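Local coordinates for uncharacterized protein (Bacteroides ovatus, PDB 4IPB), which is of unknown function but belongs to the PepSY-like, putative beta-lactamase-inhibitor-like family, which hints at a possible inhibitory or protein-binding role, at residues K14-A19 and A33-N38; V60-L65 and W81-V86. All blocks are in the same frame, centred on the assembly; numbering follows the deposited sequence.

Contact 1. Residues K14-A19 and A33-N38; sequences KMYPKA and ANFAMN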
ATOM      1  N   LYS A  14      -5.841   3.279  19.259  1.00 14.74           N
ATOM      2  CA  LYS A  14      -4.970   4.437  19.504  1.00 14.77           C
ATOM      3  C   LYS A  14      -4.515   5.152  18.223  1.00 13.28           C
ATOM      4  O   LYS A  14      -4.494   6.414  18.183  1.00 13.67           O
ATOM      5  CB  LYS A  14      -3.780   4.022  20.322  1.00 16.31           C
ATOM      6  CG  LYS A  14      -4.191   3.588  21.724  1.00 20.03           C
ATOM      7  CD  LYS A  14      -2.966   3.318  22.552  1.00 25.76           C
ATOM      8  CE  LYS A  14      -3.414   3.102  23.974  1.00 29.81           C
ATOM      9  NZ  LYS A  14      -3.779   1.671  24.119  1.00 31.97           N
HETATM   10  N   MSE A  15      -4.236   4.383  17.177  1.00 12.16           N
HETATM   11  CA  MSE A  15      -3.817   4.951  15.885  1.00 11.86           C
HETATM   12  C   MSE A  15      -4.955   5.666  15.173  1.00 12.93           C
HETATM   13  O   MSE A  15      -4.738   6.701  14.526  1.00 15.29           O
HETATM   14  CB  MSE A  15      -3.242   3.864  14.982  1.00 11.61           C
HETATM   15  CG  MSE A  15      -1.954   3.343  15.517  1.00 10.78           C
HETATM   16 SE   MSE A  15      -1.167   2.055  14.302  0.75  9.67          SE
HETATM   17  CE  MSE A  15      -0.588   3.137  12.932  1.00  9.92           C
ATOM     18  N   TYR A  16      -6.146   5.040  15.173  1.00 12.80           N
ATOM     19  CA  TYR A  16      -7.278   5.474  14.400  1.00 14.83           C
ATOM     20  C   TYR A  16      -8.551   5.479  15.241  1.00 15.15           C
ATOM     21  O   TYR A  16      -9.484   4.687  15.006  1.00 15.80           O
ATOM     22  CB  TYR A  16      -7.452   4.563  13.171  1.00 14.22           C
ATOM     23  CG  TYR A  16      -6.286   4.720  12.220  1.00 14.20           C
ATOM     24  CD1 TYR A  16      -6.203   5.800  11.389  1.00 15.21           C
ATOM     25  CD2 TYR A  16      -5.312   3.791  12.151  1.00 14.84           C
ATOM     26  CE1 TYR A  16      -5.167   5.950  10.520  1.00 17.26           C
ATOM     27  CE2 TYR A  16      -4.220   3.969  11.348  1.00 14.07           C
ATOM     28  CZ  TYR A  16      -4.159   5.046  10.532  1.00 17.01           C
ATOM     29  OH  TYR A  16      -3.074   5.264   9.682  1.00 20.80           O
ATOM     30  N   PRO A  17      -8.614   6.392  16.234  1.00 16.31           N
ATOM     31  CA  PRO A  17      -9.725   6.378  17.193  1.00 19.06           C
ATOM     32  C   PRO A  17     -11.098   6.607  16.548  1.00 19.69           C
ATOM     33  O   PRO A  17     -12.120   6.160  17.097  1.00 24.54           O
ATOM     34  CB  PRO A  17      -9.358   7.505  18.175  1.00 20.23           C
ATOM     35  CG  PRO A  17      -8.375   8.345  17.467  1.00 19.81           C
ATOM     36  CD  PRO A  17      -7.577   7.360  16.649  1.00 18.38           C
ATOM     37  N   LYS A  18     -11.128   7.280  15.405  1.00 19.09           N
ATOM     38  CA  LYS A  18     -12.408   7.621  14.763  1.00 21.73           C
ATOM     39  C   LYS A  18     -12.788   6.688  13.606  1.00 21.08           C
ATOM     40  O   LYS A  18     -13.855   6.846  13.001  1.00 22.87           O
ATOM     41  CB  LYS A  18     -12.372   9.060  14.269  1.00 23.94           C
ATOM     42  CG  LYS A  18     -12.084  10.050  15.383  1.00 26.42           C
ATOM     43  CD  LYS A  18     -12.927   9.738  16.640  1.00 29.78           C
ATOM     44  CE  LYS A  18     -13.403  10.990  17.328  1.00 41.08           C
ATOM     45  NZ  LYS A  18     -12.373  12.030  17.574  1.00 36.76           N
ATOM     46  N   ALA A  19     -11.947   5.708  13.312  1.00 19.05           N
ATOM     47  CA  ALA A  19     -12.282   4.767  12.236  1.00 19.14           C
ATOM     48  C   ALA A  19     -13.554   4.003  12.561  1.00 20.17           C
ATOM     49  O   ALA A  19     -13.761   3.640  13.699  1.00 20.29           O
ATOM     50  CB  ALA A  19     -11.158   3.766  12.064  1.00 19.49           C
ATOM     51  N   ALA A  33      -6.343  -4.331   9.159  1.00 11.58           N
ATOM     52  CA  ALA A  33      -7.524  -3.512   9.309  1.00 11.79           C
ATOM     53  C   ALA A  33      -7.738  -2.688   8.024  1.00 12.10           C
ATOM     54  O   ALA A  33      -6.847  -1.882   7.648  1.00 11.68           O
ATOM     55  CB  ALA A  33      -7.351  -2.555  10.480  1.00 11.45           C
ATOM     56  N   ASN A  34      -8.878  -2.904   7.367  1.00 13.21           N
ATOM     57  CA  ASN A  34      -9.234  -2.194   6.142  1.00 14.13           C
ATOM     58  C   ASN A  34     -10.343  -1.231   6.434  1.00 15.47           C
ATOM     59  O   ASN A  34     -11.402  -1.655   6.980  1.00 15.37           O
ATOM     60  CB  ASN A  34      -9.672  -3.186   5.056  1.00 16.83           C
ATOM     61  CG  ASN A  34     -10.208  -2.501   3.821  1.00 19.56           C
ATOM     62  OD1 ASN A  34     -11.397  -2.189   3.747  1.00 26.09           O
ATOM     63  ND2 ASN A  34      -9.335  -2.126   2.928  1.00 20.35           N
ATOM     64  N   PHE A  35     -10.208   0.025   5.996  1.00 15.38           N
ATOM     65  CA  PHE A  35     -11.206   1.084   6.301  1.00 16.67           C
ATOM     66  C   PHE A  35     -10.897   2.357   5.512  1.00 18.96           C
ATOM     67  O   PHE A  35      -9.808   2.488   4.962  1.00 18.19           O
ATOM     68  CB  PHE A  35     -11.183   1.457   7.797  1.00 16.14           C
ATOM     69  CG  PHE A  35      -9.868   1.965   8.293  1.00 14.92           C
ATOM     70  CD1 PHE A  35      -8.806   1.099   8.495  1.00 14.53           C
ATOM     71  CD2 PHE A  35      -9.673   3.292   8.589  1.00 14.14           C
ATOM     72  CE1 PHE A  35      -7.608   1.534   8.975  1.00 14.29           C
ATOM     73  CE2 PHE A  35      -8.431   3.740   9.065  1.00 13.97           C
ATOM     74  CZ  PHE A  35      -7.406   2.857   9.217  1.00 13.08           C
ATOM     75  N   ALA A  36     -11.805   3.338   5.581  1.00 18.88           N
ATOM     76  CA  ALA A  36     -11.589   4.639   4.946  1.00 21.94           C
ATOM     77  C   ALA A  36     -11.370   5.721   5.993  1.00 22.37           C
ATOM     78  O   ALA A  36     -11.993   5.709   7.048  1.00 25.27           O
ATOM     79  CB  ALA A  36     -12.819   5.002   4.098  1.00 24.55           C
HETATM   80  N   MSE A  37     -10.482   6.663   5.716  1.00 23.23           N
HETATM   81  CA  MSE A  37     -10.123   7.711   6.704  1.00 27.90           C
HETATM   82  C   MSE A  37      -9.813   8.973   5.927  1.00 35.25           C
HETATM   83  O   MSE A  37      -8.919   8.970   5.070  1.00 32.40           O
HETATM   84  CB  MSE A  37      -8.892   7.227   7.521  1.00 30.49           C
HETATM   85  CG  MSE A  37      -8.268   8.177   8.565  1.00 35.10           C
HETATM   86 SE   MSE A  37      -9.536   8.767   9.923  0.75 49.48          SE
HETATM   87  CE  MSE A  37     -10.155   7.083  10.632  1.00 24.73           C
ATOM     88  N   ASN A  38     -10.572  10.042   6.215  1.00 51.44           N
ATOM     89  CA  ASN A  38     -10.398  11.376   5.587  1.00 52.57           C
ATOM     90  C   ASN A  38     -10.266  11.289   4.078  1.00 44.13           C
ATOM     91  O   ASN A  38      -9.351  11.872   3.488  1.00 53.68           O
ATOM     92  CB  ASN A  38      -9.165  12.088   6.155  1.00 56.02           C
ATOM     93  CG  ASN A  38      -9.189  12.188   7.666  1.00 65.17           C
ATOM     94  OD1 ASN A  38     -10.170  12.643   8.246  1.00 72.77           O
ATOM     95  ND2 ASN A  38      -8.106  11.757   8.315  1.00 74.87           N
TER
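Phe35 drives the far rim of its ring into the ring of Tyr16, in a T-shaped (edge-to-face) stack with centroids 4.9 Å apart and planes at 64°. Its chi1 of 59° sets CG between the backbone N and the carbonyl carbon, and from there the ring reaches across with CZ foremost, 3.6 Å above the Tyr16 plane and over its centre. Further back on the same ring, CD2 of Phe35 meets CB of Ala19 at 3.8 Å. Helix 6-15 ends just before Tyr16, and a type I beta turn from Tyr16 to Ala19, closed by Ala19 N to Tyr16 O at 3.2 Å, presents both residues to strand 30-37, so the contact seats the exit of an N-terminal helix on the antiparallel sheet of this PepSY-like fold. Phe12 of that helix makes a second edge-to-face pair with Phe35. Two residues after Phe35, Met37, a selenomethionine, bends at chi2 and chi3 and brings its methyl back to the turn: CE lies 3.5 Å from Ala19 N and 3.7 Å from Ala19 CB. The same methyl comes obliquely to the Tyr16 ring, 4.2 Å from CD1, while the Tyr16 hydroxyl hydrogen-bonds a glycerol, probably from the crystallisation liquor.

Contact 2. Residues V60-L65 and W81-V86; sequences VSLDRL and WVVDNV
Leu62 and Val83 meet through methyl groups: CG2 of Val83 sits against the isopropyl end of Leu62, 3.9 Å from CD2 and at nearly the same distance from CG and CD1. In Leu62, CG stands anti to the carbonyl carbon (chi1 -67°) and the chain then runs extended, which carries the branch across to the strand. Val86 divides its two methyls between different neighbours. CG1, anti to the backbone N (chi1 180°), touches CD2 of Leu65 at 3.6 Å, whereas CG2 lies along the loop backbone, 3.7 Å from Val60 O and 3.8 Å from Ser61 C. Polar groups join the same backbones. Val60 N donates to Val86 O at 3.2 Å, in the carbonyl plane and on a lone pair, though the bond bends to 149° at the hydrogen. One water bridges farther along, donating to Val60 O at 2.7 Å and to Val83 O at 2.8 Å. Between Val83 and Val86, Asp84 and Asn85 form a classic beta bulge opposite Lys101. Asp84 also makes a salt bridge to Lys110. The loop that leaves strand 52-58 is thus laid along strand 82-90 before helix 67-75 begins; Phe73 of that helix touches both Leu62 and Val83, while Ile98 and Ile100 of strand 97-104 meet Leu65 and Val83, respectively.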
ATOM      1  N   VAL A  60      -4.527   6.551  -5.247  1.00 16.65           N
ATOM      2  CA  VAL A  60      -5.361   6.446  -6.473  1.00 19.94           C
ATOM      3  C   VAL A  60      -4.649   7.017  -7.711  1.00 21.03           C
ATOM      4  O   VAL A  60      -4.539   6.333  -8.730  1.00 22.62           O
ATOM      5  CB  VAL A  60      -6.749   7.093  -6.327  1.00 23.23           C
ATOM      6  CG1 VAL A  60      -7.587   6.871  -7.589  1.00 26.30           C
ATOM      7  CG2 VAL A  60      -7.484   6.560  -5.094  1.00 25.75           C
ATOM      8  N   SER A  61      -4.190   8.253  -7.614  1.00 19.65           N
ATOM      9  CA  SER A  61      -3.740   8.986  -8.808  1.00 20.34           C
ATOM     10  C   SER A  61      -2.462   9.792  -8.641  1.00 18.44           C
ATOM     11  O   SER A  61      -2.039  10.086  -7.532  1.00 17.70           O
ATOM     12  CB  SER A  61      -4.852   9.878  -9.294  1.00 23.20           C
ATOM     13  OG  SER A  61      -5.362  10.688  -8.255  1.00 24.13           O
ATOM     14  N   LEU A  62      -1.864  10.180  -9.772  1.00 18.39           N
ATOM     15  CA  LEU A  62      -0.541  10.821  -9.794  1.00 18.43           C
ATOM     16  C   LEU A  62      -0.520  12.201  -9.184  1.00 19.11           C
ATOM     17  O   LEU A  62       0.533  12.637  -8.719  1.00 18.88           O
ATOM     18  CB  LEU A  62      -0.036  10.943 -11.228  1.00 19.19           C
ATOM     19  CG  LEU A  62       0.298   9.654 -11.987  1.00 19.54           C
ATOM     20  CD1 LEU A  62       0.743  10.074 -13.376  1.00 20.86           C
ATOM     21  CD2 LEU A  62       1.337   8.782 -11.282  1.00 18.55           C
ATOM     22  N   ASP A  63      -1.679  12.850  -9.148  1.00 20.25           N
ATOM     23  CA  ASP A  63      -1.775  14.168  -8.526  1.00 21.99           C
ATOM     24  C   ASP A  63      -1.450  14.118  -7.020  1.00 21.14           C
ATOM     25  O   ASP A  63      -1.100  15.140  -6.440  1.00 21.39           O
ATOM     26  CB  ASP A  63      -3.137  14.794  -8.809  1.00 24.54           C
ATOM     27  CG  ASP A  63      -4.294  13.893  -8.419  1.00 26.85           C
ATOM     28  OD1 ASP A  63      -4.430  12.774  -8.981  1.00 28.67           O
ATOM     29  OD2 ASP A  63      -5.080  14.321  -7.533  1.00 31.59           O
ATOM     30  N   ARG A  64      -1.586  12.943  -6.405  1.00 20.04           N
ATOM     31  CA  ARG A  64      -1.321  12.795  -4.959  1.00 20.32           C
ATOM     32  C   ARG A  64       0.138  12.585  -4.641  1.00 18.88           C
ATOM     33  O   ARG A  64       0.514  12.605  -3.469  1.00 19.61           O
ATOM     34  CB  ARG A  64      -2.124  11.619  -4.377  1.00 21.73           C
ATOM     35  CG  ARG A  64      -3.499  11.997  -3.856  1.00 28.39           C
ATOM     36  CD  ARG A  64      -4.508  12.251  -4.916  1.00 34.96           C
ATOM     37  NE  ARG A  64      -5.750  12.719  -4.290  1.00 38.10           N
ATOM     38  CZ  ARG A  64      -6.745  11.941  -3.845  1.00 51.71           C
ATOM     39  NH1 ARG A  64      -6.700  10.601  -3.938  1.00 45.37           N
ATOM     40  NH2 ARG A  64      -7.816  12.514  -3.291  1.00 45.35           N
ATOM     41  N   LEU A  65       0.968  12.373  -5.663  1.00 19.07           N
ATOM     42  CA  LEU A  65       2.418  12.240  -5.445  1.00 18.63           C
ATOM     43  C   LEU A  65       3.107  13.542  -5.167  1.00 19.22           C
ATOM     44  O   LEU A  65       2.655  14.588  -5.637  1.00 19.16           O
ATOM     45  CB  LEU A  65       3.096  11.607  -6.645  1.00 20.26           C
ATOM     46  CG  LEU A  65       2.578  10.235  -7.057  1.00 20.64           C
ATOM     47  CD1 LEU A  65       3.163   9.881  -8.392  1.00 21.80           C
ATOM     48  CD2 LEU A  65       2.945   9.216  -6.001  1.00 21.15           C
ATOM     49  N   TRP A  81       2.171   5.229 -19.575  1.00 25.17           N
ATOM     50  CA  TRP A  81       1.286   4.129 -19.237  1.00 24.77           C
ATOM     51  C   TRP A  81       0.058   4.650 -18.447  1.00 24.47           C
ATOM     52  O   TRP A  81       0.101   5.749 -17.890  1.00 24.47           O
ATOM     53  CB  TRP A  81       2.086   3.085 -18.426  1.00 23.75           C
ATOM     54  CG  TRP A  81       2.992   2.230 -19.301  1.00 24.07           C
ATOM     55  CD1 TRP A  81       3.905   2.654 -20.207  1.00 24.86           C
ATOM     56  CD2 TRP A  81       3.040   0.809 -19.315  1.00 23.12           C
ATOM     57  NE1 TRP A  81       4.517   1.573 -20.820  1.00 24.63           N
ATOM     58  CE2 TRP A  81       3.983   0.425 -20.298  1.00 24.53           C
ATOM     59  CE3 TRP A  81       2.329  -0.185 -18.634  1.00 23.60           C
ATOM     60  CZ2 TRP A  81       4.265  -0.914 -20.573  1.00 24.71           C
ATOM     61  CZ3 TRP A  81       2.582  -1.502 -18.937  1.00 25.05           C
ATOM     62  CH2 TRP A  81       3.563  -1.852 -19.885  1.00 25.88           C
ATOM     63  N   VAL A  82      -0.993   3.843 -18.375  1.00 23.79           N
ATOM     64  CA  VAL A  82      -2.211   4.167 -17.628  1.00 23.65           C
ATOM     65  C   VAL A  82      -2.019   3.792 -16.183  1.00 21.98           C
ATOM     66  O   VAL A  82      -1.593   2.662 -15.856  1.00 20.61           O
ATOM     67  CB  VAL A  82      -3.427   3.379 -18.155  1.00 24.99           C
ATOM     68  CG1 VAL A  82      -4.664   3.614 -17.291  1.00 25.70           C
ATOM     69  CG2 VAL A  82      -3.705   3.766 -19.595  1.00 28.23           C
ATOM     70  N   VAL A  83      -2.301   4.744 -15.296  1.00 21.49           N
ATOM     71  CA  VAL A  83      -2.012   4.511 -13.903  1.00 20.83           C
ATOM     72  C   VAL A  83      -3.276   3.950 -13.261  1.00 21.33           C
ATOM     73  O   VAL A  83      -4.306   4.639 -13.208  1.00 22.93           O
ATOM     74  CB  VAL A  83      -1.562   5.798 -13.223  1.00 20.71           C
ATOM     75  CG1 VAL A  83      -1.476   5.575 -11.739  1.00 19.86           C
ATOM     76  CG2 VAL A  83      -0.203   6.202 -13.759  1.00 21.43           C
ATOM     77  N   ASP A  84      -3.230   2.700 -12.834  1.00 20.40           N
ATOM     78  CA  ASP A  84      -4.388   2.048 -12.219  1.00 22.03           C
ATOM     79  C   ASP A  84      -4.542   2.349 -10.738  1.00 20.31           C
ATOM     80  O   ASP A  84      -5.677   2.454 -10.242  1.00 20.23           O
ATOM     81  CB  ASP A  84      -4.315   0.533 -12.354  1.00 23.10           C
ATOM     82  CG  ASP A  84      -4.492   0.060 -13.794  1.00 29.51           C
ATOM     83  OD1 ASP A  84      -4.842   0.859 -14.706  1.00 31.90           O
ATOM     84  OD2 ASP A  84      -4.279  -1.154 -14.003  1.00 35.18           O
ATOM     85  N   ASN A  85      -3.415   2.458 -10.051  1.00 19.02           N
ATOM     86  CA  ASN A  85      -3.436   2.743  -8.631  0.60 18.61           C
ATOM     87  C   ASN A  85      -2.091   3.293  -8.173  1.00 17.39           C
ATOM     88  O   ASN A  85      -1.065   3.154  -8.842  1.00 15.42           O
ATOM     89  CB  ASN A  85      -3.837   1.465  -7.894  0.60 19.28           C
ATOM     90  CG  ASN A  85      -4.199   1.700  -6.432  0.60 21.43           C
ATOM     91  OD1 ASN A  85      -4.580   2.814  -6.010  0.60 22.75           O
ATOM     92  ND2 ASN A  85      -4.128   0.628  -5.645  0.60 22.23           N
ATOM     93  N   VAL A  86      -2.138   3.986  -7.042  1.00 16.09           N
ATOM     94  CA  VAL A  86      -0.965   4.563  -6.410  1.00 15.43           C
ATOM     95  C   VAL A  86      -1.134   4.266  -4.926  1.00 14.44           C
ATOM     96  O   VAL A  86      -2.155   4.651  -4.366  1.00 14.23           O
ATOM     97  CB  VAL A  86      -0.876   6.083  -6.671  1.00 16.62           C
ATOM     98  CG1 VAL A  86       0.357   6.694  -5.996  1.00 16.82           C
ATOM     99  CG2 VAL A  86      -0.906   6.395  -8.173  1.00 18.40           C
TER
HETATM  100  O   HOH W   1      -4.889   6.707 -11.370  1.00 26.48           O

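How the contacts relate
Both contacts lie toward the surface, each with a single buried residue among those that touch, and both reach the same antiparallel sheet through different strands. Contact 1 sets the end of helix 6-15 on strand 30-37, the second strand in sheet order; contact 2 sets the approach to helix 67-75 on strand 82-90, the fifth. Their centres are 23 Å apart, and even the nearest atoms, about 7 Å apart, do not touch. The chemistry differs as well: contact 1 is held by aromatic and methyl packing, whereas in contact 2 the loop follows strand 52-58, the sheet neighbour of 82-90, and a direct backbone bond and a water bridge join the aliphatic packing.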